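Local coordinates for protein CsuE (Acinetobacter baumannii, PDB 6FJY) that forms the tip adhesin subunit of archaic chaperone-usher Csu pili and probably mediates the attachment that starts biofilm formation, at residues Glu53-Ser58 with Glu78-Gly83; Asp124-Val129 with Asp168-Leu173. All blocks are in the same frame, centred on the assembly; numbering follows the deposited sequence.

In the fold
Both contacts lie in the N-terminal of the two domains, about 10 Å apart between their centres, and meet through neighbouring strands 47-54 and 119-136. Contact 1 is a surface contact: the loop 78-83 leans on segment 53-58, and apolar side chains do the work without a hydrogen bond across. Contact 2 is partly buried and is regular antiparallel pairing, with four backbone bonds between strands 119-136 and 167-184. The two are joined directly. Q54 O accepts from K128 N, and S58 OG bonds D124 OD2. Segment 124-129 thus has segment 168-173 along one edge and segment 53-58 along the other.

Contact 1 (Glu53-Ser58 with Glu78-Gly83); sequences EQMSNS and EIISLG
No hydrogen bond crosses this contact; one methionine side chain carries most of it. M55 reaches from 53-58 to 78-83, with CG anti to the backbone N (chi1 -159°). Its chain runs straight through chi2 and then bends at the sulfur (chi3 51°). The bend lays the terminal methyl against the backbone of the loop. M55 CE comes 3.5 Å from L82 N and also touches S81 C. M55 SD lies 3.5 Å from I80 CG1, and the two side chains meet at a slant. I80 CG1 sits in the crowded position between its own backbone N and carbonyl carbon (chi1 75°), which brings this branch to the sulfur. I80 is buried and also packs on Y50 and V52 of strand 47-54.

The contact involves strand 47-54 and the residues that follow. Strand residues E53 and Q54 stand opposite the single K128, which makes a classic beta bulge. Segment 78-83 is part of the connection between strands 67-73 and 85-87 of the Ig-like beta-sandwich domain. L82 adds a second apolar contact, at the root of the M55 side chain. L82 CG is anti to the backbone N, and one methyl comes in over the 53-55 backbone. L82 CD1 is 3.9 Å from M55 CB and 3.5 Å from M55 N. Two carbonyl oxygens, E53 O and L82 O, come within 3.5 Å of each other, but both are acceptors and do not bond. Further along, S56 OG donates to S58 O at 3.2 Å, in the carbonyl plane and on a lone pair.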
ATOM      1  N   GLU D  53      30.988  -4.719   8.243  1.00 96.08           N
ATOM      2  CA  GLU D  53      31.914  -3.704   7.729  1.00100.41           C
ATOM      3  C   GLU D  53      31.185  -2.365   7.649  1.00 98.20           C
ATOM      4  O   GLU D  53      31.463  -1.449   8.426  1.00 95.38           O
ATOM      5  CB  GLU D  53      32.488  -4.118   6.369  1.00 98.63           C
ATOM      6  CG  GLU D  53      33.659  -5.088   6.423  1.00103.36           C
ATOM      7  CD  GLU D  53      34.376  -5.203   5.079  1.00108.38           C
ATOM      8  OE1 GLU D  53      33.777  -4.815   4.055  1.00109.27           O
ATOM      9  OE2 GLU D  53      35.534  -5.668   5.039  1.00 95.86           O
ATOM     10  N   GLN D  54      30.240  -2.250   6.715  1.00 90.10           N
ATOM     11  CA  GLN D  54      29.435  -1.048   6.555  1.00 84.86           C
ATOM     12  C   GLN D  54      28.009  -1.321   7.004  1.00 88.06           C
ATOM     13  O   GLN D  54      27.433  -2.369   6.692  1.00 88.72           O
ATOM     14  CB  GLN D  54      29.436  -0.557   5.106  1.00 87.54           C
ATOM     15  CG  GLN D  54      30.737   0.096   4.683  1.00113.94           C
ATOM     16  CD  GLN D  54      30.598   0.923   3.420  1.00117.16           C
ATOM     17  OE1 GLN D  54      29.862   0.559   2.503  1.00110.02           O
ATOM     18  NE2 GLN D  54      31.299   2.052   3.373  1.00116.27           N
ATOM     19  N   MET D  55      27.445  -0.367   7.735  1.00 86.18           N
ATOM     20  CA  MET D  55      26.083  -0.485   8.232  1.00 80.31           C
ATOM     21  C   MET D  55      25.534   0.919   8.420  1.00 73.92           C
ATOM     22  O   MET D  55      26.287   1.892   8.500  1.00 70.70           O
ATOM     23  CB  MET D  55      26.037  -1.270   9.549  1.00 89.63           C
ATOM     24  CG  MET D  55      24.695  -1.889   9.898  1.00 80.46           C
ATOM     25  SD  MET D  55      24.685  -2.453  11.599  1.00 64.87           S
ATOM     26  CE  MET D  55      25.266  -0.977  12.396  1.00 87.18           C
ATOM     27  N   SER D  56      24.208   1.011   8.484  1.00 85.21           N
ATOM     28  CA  SER D  56      23.550   2.271   8.800  1.00 86.92           C
ATOM     29  C   SER D  56      22.161   1.957   9.321  1.00 83.97           C
ATOM     30  O   SER D  56      21.406   1.230   8.671  1.00 75.11           O
ATOM     31  CB  SER D  56      23.469   3.196   7.574  1.00 87.03           C
ATOM     32  OG  SER D  56      23.013   4.494   7.940  1.00 74.32           O
ATOM     33  N   ASN D  57      21.841   2.486  10.498  1.00 95.72           N
ATOM     34  CA  ASN D  57      20.491   2.423  11.036  1.00 83.77           C
ATOM     35  C   ASN D  57      19.621   3.563  10.530  1.00 77.45           C
ATOM     36  O   ASN D  57      18.445   3.635  10.894  1.00 83.62           O
ATOM     37  CB  ASN D  57      20.528   2.433  12.568  1.00 83.24           C
ATOM     38  CG  ASN D  57      21.239   1.216  13.149  1.00 84.47           C
ATOM     39  OD1 ASN D  57      20.716   0.101  13.124  1.00 77.23           O
ATOM     40  ND2 ASN D  57      22.431   1.432  13.687  1.00 97.90           N
ATOM     41  N   SER D  58      20.163   4.435   9.683  1.00 87.86           N
ATOM     42  CA  SER D  58      19.462   5.609   9.181  1.00 95.61           C
ATOM     43  C   SER D  58      19.120   5.410   7.709  1.00 94.55           C
ATOM     44  O   SER D  58      20.005   5.117   6.896  1.00 78.40           O
ATOM     45  CB  SER D  58      20.308   6.871   9.370  1.00 91.88           C
ATOM     46  OG  SER D  58      19.688   7.993   8.768  1.00 93.83           O
ATOM     47  N   GLU D  78      19.532 -10.863  17.462  1.00 92.40           N
ATOM     48  CA  GLU D  78      20.475 -10.030  18.195  1.00 85.32           C
ATOM     49  C   GLU D  78      20.894  -8.829  17.357  1.00 77.77           C
ATOM     50  O   GLU D  78      21.174  -8.956  16.160  1.00 79.76           O
ATOM     51  CB  GLU D  78      21.712 -10.825  18.617  1.00 88.24           C
ATOM     52  CG  GLU D  78      21.442 -11.804  19.737  1.00 89.58           C
ATOM     53  CD  GLU D  78      22.692 -12.169  20.500  1.00101.01           C
ATOM     54  OE1 GLU D  78      23.689 -12.563  19.857  1.00103.78           O
ATOM     55  OE2 GLU D  78      22.681 -12.054  21.747  1.00105.16           O
ATOM     56  N   ILE D  79      20.953  -7.668  18.010  1.00 82.02           N
ATOM     57  CA  ILE D  79      21.298  -6.414  17.349  1.00 86.25           C
ATOM     58  C   ILE D  79      22.744  -6.454  16.869  1.00 92.51           C
ATOM     59  O   ILE D  79      23.667  -6.765  17.634  1.00 93.32           O
ATOM     60  CB  ILE D  79      21.060  -5.231  18.303  1.00 76.89           C
ATOM     61  CG1 ILE D  79      19.587  -5.159  18.702  1.00 73.14           C
ATOM     62  CG2 ILE D  79      21.509  -3.926  17.672  1.00 83.30           C
ATOM     63  CD1 ILE D  79      19.193  -3.865  19.355  1.00 81.24           C
ATOM     64  N   ILE D  80      22.949  -6.124  15.602  1.00 84.87           N
ATOM     65  CA  ILE D  80      24.280  -6.050  15.019  1.00 88.04           C
ATOM     66  C   ILE D  80      24.760  -4.607  15.076  1.00 81.39           C
ATOM     67  O   ILE D  80      23.995  -3.654  14.887  1.00 65.89           O
ATOM     68  CB  ILE D  80      24.310  -6.599  13.573  1.00 89.92           C
ATOM     69  CG1 ILE D  80      23.681  -5.615  12.592  1.00 77.88           C
ATOM     70  CG2 ILE D  80      23.552  -7.903  13.484  1.00 95.95           C
ATOM     71  CD1 ILE D  80      23.913  -5.977  11.157  1.00 76.09           C
ATOM     72  N   SER D  81      26.048  -4.449  15.336  1.00 87.11           N
ATOM     73  CA  SER D  81      26.691  -3.159  15.491  1.00 89.57           C
ATOM     74  C   SER D  81      27.710  -2.960  14.372  1.00104.03           C
ATOM     75  O   SER D  81      28.104  -3.903  13.681  1.00106.54           O
ATOM     76  CB  SER D  81      27.349  -3.077  16.869  1.00 97.46           C
ATOM     77  OG  SER D  81      26.675  -3.942  17.770  1.00 84.55           O
ATOM     78  N   LEU D  82      28.159  -1.710  14.224  1.00111.98           N
ATOM     79  CA  LEU D  82      28.908  -1.302  13.035  1.00107.29           C
ATOM     80  C   LEU D  82      30.241  -2.024  12.894  1.00109.19           C
ATOM     81  O   LEU D  82      30.776  -2.119  11.783  1.00111.51           O
ATOM     82  CB  LEU D  82      29.143   0.210  13.063  1.00106.98           C
ATOM     83  CG  LEU D  82      29.932   0.845  11.917  1.00104.24           C
ATOM     84  CD1 LEU D  82      29.339   0.450  10.572  1.00100.74           C
ATOM     85  CD2 LEU D  82      29.961   2.355  12.066  1.00106.14           C
ATOM     86  N   GLY D  83      30.806  -2.522  13.986  1.00104.07           N
ATOM     87  CA  GLY D  83      32.099  -3.161  13.861  1.00 97.52           C
ATOM     88  C   GLY D  83      32.334  -4.256  14.871  1.00103.66           C
ATOM     89  O   GLY D  83      33.439  -4.387  15.403  1.00103.19           O
TER

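Contact 2 (Asp124-Val129 with Asp168-Leu173); sequences DSPLKV and DSLGSL
Four backbone hydrogen bonds join 124-129 to 168-173. L127 N donates to G171 O at 2.9 Å, nearly along the C=O axis, and G171 N returns a bond to L127 O. V129 and S169 make the second pair of bonds. S169 N to V129 O is the shortest of the four, at 2.8 Å. V129 N reaches S169 O from above the carbonyl plane, 35° out of it. This is antiparallel pairing of strands 119-136 and 167-184 in the Ig-like beta sandwich, with the short axes at 171°. L127-G171 and V129-S169 are hydrogen-bonded pairs; K128-L170 between them is a non-hydrogen-bonded pair.

Around this ladder, CA-H groups add weaker contacts, such as K128 CA to S169 O. A water donates to L127 O, so that oxygen takes both the water and G171 N. The oxygen of the same water is hydrogen-bonded to S169 OG at 2.7 Å. W131 NE1 also hydrogen-bonds S169 OG, which stands between its own backbone N and carbonyl carbon. D168 turns its carboxylate to a salt bridge with K130. The ammonium group of K128 makes a long, weak ion pair with E53.

On one face of the sheet, K128 and L170 run alongside each other in the same direction. Their CG atoms are 3.9 Å apart. P126 CB packs on L170 CD2 at 3.7 Å. On the other face, L127 and L173 are buried and both touch F29 of strand 24-31. L173 CG is anti to its carbonyl carbon (chi1 -80°), and one methyl, L173 CD1, meets L127 CB at 4.0 Å.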
ATOM      1  N   ASP D 124      21.589   4.810   4.442  1.00 94.00           N
ATOM      2  CA  ASP D 124      22.620   5.779   4.100  1.00 93.91           C
ATOM      3  C   ASP D 124      23.928   5.101   3.722  1.00 98.23           C
ATOM      4  O   ASP D 124      24.723   5.672   2.972  1.00 72.96           O
ATOM      5  CB  ASP D 124      22.818   6.749   5.264  1.00 85.68           C
ATOM      6  CG  ASP D 124      21.603   7.623   5.491  1.00 82.61           C
ATOM      7  OD1 ASP D 124      20.891   7.891   4.507  1.00 71.26           O
ATOM      8  OD2 ASP D 124      21.357   8.030   6.642  1.00 81.40           O
ATOM      9  N   SER D 125      24.155   3.894   4.228  1.00 93.73           N
ATOM     10  CA  SER D 125      25.280   3.063   3.867  1.00 84.61           C
ATOM     11  C   SER D 125      24.791   1.650   3.594  1.00 85.89           C
ATOM     12  O   SER D 125      23.869   1.164   4.259  1.00 83.09           O
ATOM     13  CB  SER D 125      26.336   3.030   4.976  1.00 89.93           C
ATOM     14  OG  SER D 125      27.474   2.300   4.553  1.00 97.23           O
ATOM     15  N   PRO D 126      25.382   0.971   2.620  1.00 91.19           N
ATOM     16  CA  PRO D 126      24.991  -0.411   2.341  1.00 72.89           C
ATOM     17  C   PRO D 126      25.438  -1.347   3.454  1.00 64.76           C
ATOM     18  O   PRO D 126      26.272  -1.024   4.302  1.00 65.41           O
ATOM     19  CB  PRO D 126      25.697  -0.721   1.021  1.00 77.76           C
ATOM     20  CG  PRO D 126      26.847   0.239   0.978  1.00 86.39           C
ATOM     21  CD  PRO D 126      26.382   1.479   1.662  1.00 81.87           C
ATOM     22  N   LEU D 127      24.836  -2.532   3.447  1.00 70.88           N
ATOM     23  CA  LEU D 127      25.180  -3.592   4.385  1.00 76.59           C
ATOM     24  C   LEU D 127      26.331  -4.414   3.806  1.00 84.03           C
ATOM     25  O   LEU D 127      26.157  -5.132   2.815  1.00 72.27           O
ATOM     26  CB  LEU D 127      23.966  -4.466   4.650  1.00 71.08           C
ATOM     27  CG  LEU D 127      23.687  -4.960   6.067  1.00 72.55           C
ATOM     28  CD1 LEU D 127      22.839  -6.245   5.993  1.00 58.75           C
ATOM     29  CD2 LEU D 127      24.952  -5.168   6.852  1.00 63.60           C
ATOM     30  N   LYS D 128      27.503  -4.310   4.429  1.00 75.94           N
ATOM     31  CA  LYS D 128      28.685  -5.066   4.043  1.00 78.20           C
ATOM     32  C   LYS D 128      29.093  -5.946   5.210  1.00 74.57           C
ATOM     33  O   LYS D 128      29.392  -5.445   6.300  1.00 76.37           O
ATOM     34  CB  LYS D 128      29.835  -4.136   3.641  1.00 87.89           C
ATOM     35  CG  LYS D 128      29.596  -3.385   2.339  1.00 96.08           C
ATOM     36  CD  LYS D 128      30.799  -2.535   1.954  1.00100.97           C
ATOM     37  CE  LYS D 128      32.029  -3.386   1.682  1.00 92.42           C
ATOM     38  NZ  LYS D 128      33.244  -2.551   1.416  1.00 84.84           N
ATOM     39  N   VAL D 129      29.110  -7.251   4.986  1.00 70.15           N
ATOM     40  CA  VAL D 129      29.434  -8.205   6.035  1.00 80.67           C
ATOM     41  C   VAL D 129      30.541  -9.127   5.545  1.00 83.92           C
ATOM     42  O   VAL D 129      30.508  -9.616   4.409  1.00 72.30           O
ATOM     43  CB  VAL D 129      28.196  -9.022   6.471  1.00 70.83           C
ATOM     44  CG1 VAL D 129      28.554  -9.972   7.599  1.00 72.41           C
ATOM     45  CG2 VAL D 129      27.076  -8.095   6.912  1.00 61.87           C
ATOM     46  N   ASP D 168      32.994 -11.467   1.633  1.00 73.41           N
ATOM     47  CA  ASP D 168      32.270 -10.224   1.847  1.00 75.90           C
ATOM     48  C   ASP D 168      30.988 -10.205   1.026  1.00 70.36           C
ATOM     49  O   ASP D 168      31.031 -10.327  -0.201  1.00 66.08           O
ATOM     50  CB  ASP D 168      33.151  -9.031   1.490  1.00 78.73           C
ATOM     51  CG  ASP D 168      34.406  -8.988   2.314  1.00 88.77           C
ATOM     52  OD1 ASP D 168      34.354  -9.454   3.472  1.00 90.27           O
ATOM     53  OD2 ASP D 168      35.440  -8.495   1.814  1.00 94.17           O
ATOM     54  N   SER D 169      29.859 -10.028   1.707  1.00 76.97           N
ATOM     55  CA  SER D 169      28.574  -9.771   1.075  1.00 59.86           C
ATOM     56  C   SER D 169      28.288  -8.274   1.073  1.00 72.96           C
ATOM     57  O   SER D 169      28.837  -7.508   1.866  1.00 62.10           O
ATOM     58  CB  SER D 169      27.441 -10.524   1.786  1.00 58.48           C
ATOM     59  OG  SER D 169      27.164  -9.998   3.071  1.00 60.83           O
ATOM     60  N   LEU D 170      27.420  -7.868   0.155  1.00 81.40           N
ATOM     61  CA  LEU D 170      27.089  -6.469  -0.069  1.00 83.27           C
ATOM     62  C   LEU D 170      25.649  -6.400  -0.547  1.00 86.17           C
ATOM     63  O   LEU D 170      25.289  -7.049  -1.535  1.00 83.12           O
ATOM     64  CB  LEU D 170      28.020  -5.835  -1.114  1.00 94.88           C
ATOM     65  CG  LEU D 170      28.266  -4.318  -1.155  1.00 95.20           C
ATOM     66  CD1 LEU D 170      29.030  -3.930  -2.434  1.00 98.23           C
ATOM     67  CD2 LEU D 170      27.003  -3.482  -1.013  1.00 80.30           C
ATOM     68  N   GLY D 171      24.834  -5.615   0.147  1.00 83.08           N
ATOM     69  CA  GLY D 171      23.474  -5.391  -0.296  1.00 70.67           C
ATOM     70  C   GLY D 171      22.998  -4.015   0.107  1.00 68.44           C
ATOM     71  O   GLY D 171      23.512  -3.402   1.045  1.00 59.35           O
ATOM     72  N   SER D 172      21.995  -3.540  -0.624  1.00 76.07           N
ATOM     73  CA  SER D 172      21.327  -2.283  -0.338  1.00 77.78           C
ATOM     74  C   SER D 172      19.991  -2.555   0.339  1.00 87.70           C
ATOM     75  O   SER D 172      19.230  -3.424  -0.097  1.00 83.99           O
ATOM     76  CB  SER D 172      21.104  -1.481  -1.618  1.00 90.78           C
ATOM     77  OG  SER D 172      20.286  -0.352  -1.353  1.00 97.09           O
ATOM     78  N   LEU D 173      19.711  -1.812   1.399  1.00 91.40           N
ATOM     79  CA  LEU D 173      18.467  -1.927   2.139  1.00 85.57           C
ATOM     80  C   LEU D 173      17.618  -0.693   1.877  1.00 79.40           C
ATOM     81  O   LEU D 173      18.124   0.436   1.882  1.00 66.95           O
ATOM     82  CB  LEU D 173      18.727  -2.081   3.641  1.00 97.44           C
ATOM     83  CG  LEU D 173      19.113  -3.438   4.237  1.00 95.74           C
ATOM     84  CD1 LEU D 173      20.199  -4.148   3.438  1.00 95.30           C
ATOM     85  CD2 LEU D 173      19.567  -3.245   5.674  1.00 93.11           C
TER
HETATM   86  O   HOH W   1      25.368  -8.037   2.878  1.00 50.56           O